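PDB 5CZ3: probable host range protein 2-3 from Myxoma virus, which probably lets the virus multiply in different cell types, as a member of the poxvirus C7 family of host-range proteins that antagonize a host restriction factor. Local coordinates for residues 31-36 / 111-116. Sequence-based numbering, arbitrary orientation.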
loop_
_atom_site.group_PDB
_atom_site.type_symbol
_atom_site.label_atom_id
_atom_site.label_comp_id
_atom_site.label_asym_id
_atom_site.label_seq_id
_atom_site.Cartn_x
_atom_site.Cartn_y
_atom_site.Cartn_z
ATOM N N ASP A 31 3.352 -13.502 6.736
ATOM C CA ASP A 31 3.751 -13.495 5.332
ATOM C C ASP A 31 2.598 -13.024 4.454
ATOM O O ASP A 31 2.027 -13.797 3.682
ATOM C CB ASP A 31 4.222 -14.881 4.888
ATOM C CG ASP A 31 4.745 -14.888 3.461
ATOM O OD1 ASP A 31 5.202 -13.825 2.991
ATOM O OD2 ASP A 31 4.695 -15.951 2.809
ATOM N N SER A 32 2.260 -11.747 4.585
ATOM C CA SER A 32 1.175 -11.155 3.820
ATOM C C SER A 32 1.258 -9.639 3.896
ATOM O O SER A 32 1.751 -9.084 4.877
ATOM C CB SER A 32 -0.182 -11.636 4.337
ATOM O OG SER A 32 -1.221 -11.311 3.430
ATOM N N TYR A 33 0.764 -8.971 2.869
ATOM C CA TYR A 33 0.743 -7.527 2.818
ATOM C C TYR A 33 -0.419 -6.999 2.010
ATOM O O TYR A 33 -0.926 -7.656 1.151
ATOM C CB TYR A 33 2.059 -6.965 2.314
ATOM C CG TYR A 33 2.853 -7.866 1.425
ATOM C CD1 TYR A 33 2.490 -8.066 0.115
ATOM C CD2 TYR A 33 3.986 -8.492 1.886
ATOM C CE1 TYR A 33 3.221 -8.871 -0.699
ATOM C CE2 TYR A 33 4.721 -9.296 1.078
ATOM C CZ TYR A 33 4.330 -9.481 -0.209
ATOM O OH TYR A 33 5.054 -10.281 -1.018
ATOM N N GLY A 34 -0.842 -5.792 2.302
ATOM C CA GLY A 34 -1.971 -5.186 1.625
ATOM C C GLY A 34 -2.628 -4.139 2.500
ATOM O O GLY A 34 -2.273 -3.987 3.671
ATOM N N CYS A 35 -3.586 -3.415 1.929
ATOM C CA CYS A 35 -4.312 -2.388 2.665
ATOM C C CYS A 35 -5.564 -1.951 1.923
ATOM O O CYS A 35 -5.771 -2.303 0.760
ATOM C CB CYS A 35 -3.420 -1.173 2.921
ATOM S SG CYS A 35 -2.870 -0.333 1.425
ATOM N N ASN A 36 -6.396 -1.175 2.611
ATOM C CA ASN A 36 -7.597 -0.610 2.019
ATOM C C ASN A 36 -7.541 0.908 2.063
ATOM O O ASN A 36 -7.307 1.498 3.117
ATOM C CB ASN A 36 -8.841 -1.119 2.743
ATOM C CG ASN A 36 -8.869 -2.627 2.852
ATOM O OD1 ASN A 36 -8.749 -3.333 1.850
ATOM N ND2 ASN A 36 -9.020 -3.132 4.072
ATOM N N TYR A 111 -5.837 -13.119 6.706
ATOM C CA TYR A 111 -4.856 -12.106 6.342
ATOM C C TYR A 111 -5.504 -10.762 6.022
ATOM O O TYR A 111 -5.065 -9.724 6.511
ATOM C CB TYR A 111 -4.031 -12.577 5.144
ATOM C CG TYR A 111 -2.867 -13.469 5.505
ATOM C CD1 TYR A 111 -2.247 -13.368 6.744
ATOM C CD2 TYR A 111 -2.382 -14.409 4.605
ATOM C CE1 TYR A 111 -1.178 -14.180 7.076
ATOM C CE2 TYR A 111 -1.314 -15.226 4.927
ATOM C CZ TYR A 111 -0.716 -15.107 6.164
ATOM O OH TYR A 111 0.347 -15.916 6.489
ATOM N N THR A 112 -6.545 -10.779 5.198
ATOM C CA THR A 112 -7.143 -9.540 4.710
ATOM C C THR A 112 -7.828 -8.739 5.814
ATOM O O THR A 112 -7.943 -7.517 5.718
ATOM C CB THR A 112 -8.165 -9.808 3.589
ATOM O OG1 THR A 112 -9.295 -10.511 4.123
ATOM C CG2 THR A 112 -7.532 -10.627 2.475
ATOM N N ASP A 113 -8.279 -9.426 6.860
ATOM C CA ASP A 113 -8.982 -8.765 7.956
ATOM C C ASP A 113 -8.048 -7.941 8.833
ATOM O O ASP A 113 -8.498 -7.071 9.574
ATOM C CB ASP A 113 -9.724 -9.785 8.821
ATOM C CG ASP A 113 -10.933 -10.374 8.123
ATOM O OD1 ASP A 113 -11.341 -9.827 7.078
ATOM O OD2 ASP A 113 -11.475 -11.384 8.621
ATOM N N VAL A 114 -6.749 -8.215 8.759
ATOM C CA VAL A 114 -5.794 -7.459 9.561
ATOM C C VAL A 114 -4.967 -6.500 8.709
ATOM O O VAL A 114 -4.012 -5.896 9.197
ATOM C CB VAL A 114 -4.852 -8.388 10.358
ATOM C CG1 VAL A 114 -5.594 -9.009 11.534
ATOM C CG2 VAL A 114 -4.258 -9.457 9.464
ATOM N N TYR A 115 -5.336 -6.359 7.439
ATOM C CA TYR A 115 -4.809 -5.271 6.623
ATOM C C TYR A 115 -5.291 -3.953 7.217
ATOM O O TYR A 115 -6.411 -3.874 7.723
ATOM C CB TYR A 115 -5.265 -5.376 5.163
ATOM C CG TYR A 115 -4.654 -6.498 4.350
ATOM C CD1 TYR A 115 -3.576 -7.235 4.824
ATOM C CD2 TYR A 115 -5.153 -6.805 3.087
ATOM C CE1 TYR A 115 -3.023 -8.260 4.066
ATOM C CE2 TYR A 115 -4.608 -7.821 2.325
ATOM C CZ TYR A 115 -3.545 -8.545 2.816
ATOM O OH TYR A 115 -3.006 -9.555 2.052
ATOM N N PRO A 116 -4.454 -2.911 7.160
ATOM C CA PRO A 116 -4.918 -1.608 7.644
ATOM C C PRO A 116 -5.855 -0.935 6.641
ATOM O O PRO A 116 -5.777 -1.206 5.442
ATOM C CB PRO A 116 -3.621 -0.817 7.811
ATOM C CG PRO A 116 -2.700 -1.412 6.806
ATOM C CD PRO A 116 -3.043 -2.877 6.739
#
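Tyr115 lays the face of its ring over the backbone of Gly34, the CA standing 3.7 Å from the ring centroid and only 7° off its normal, a CH-pi contact. The contact sits at the entrance to the mixed sheet of the C7-family beta-sandwich, where strand 34-40 runs parallel to strand 117-121, into which the short helix 109-112 leads. Glycine suits the spot twice over: a CB here would lie 2.5 Å from Tyr115 CE2, and the backbone angles of Gly34 (155/173) would jam it against the preceding carbonyl. A type I turn from Thr112 to Tyr115 carries the chain on toward strand 117-121, and the CA-to-CB bonds of Tyr111 and Tyr115 both point toward segment 31-36. A second CH-pi contact follows, with Ser32 CB 3.5 Å from the centroid of the Tyr111 ring, while the phenol of Tyr111 reaches on to Glu5. Ser32 is small enough to fit over that ring, yet its hydroxyl takes a hydrogen bond from Tyr115, OH to Ser32 OG 2.9 Å, and also bonds Asp106 and Ser105, so the buried oxygen is well satisfied. Further along, Cys35 CB packs on Pro116 CG at 4.0 Å, an apolar touch. Pro116 has no NH to offer, but its carbonyl opens the parallel strand pairing: Asn36 N donates to Pro116 O at 2.9 Å, with an N-H...O angle of 161°.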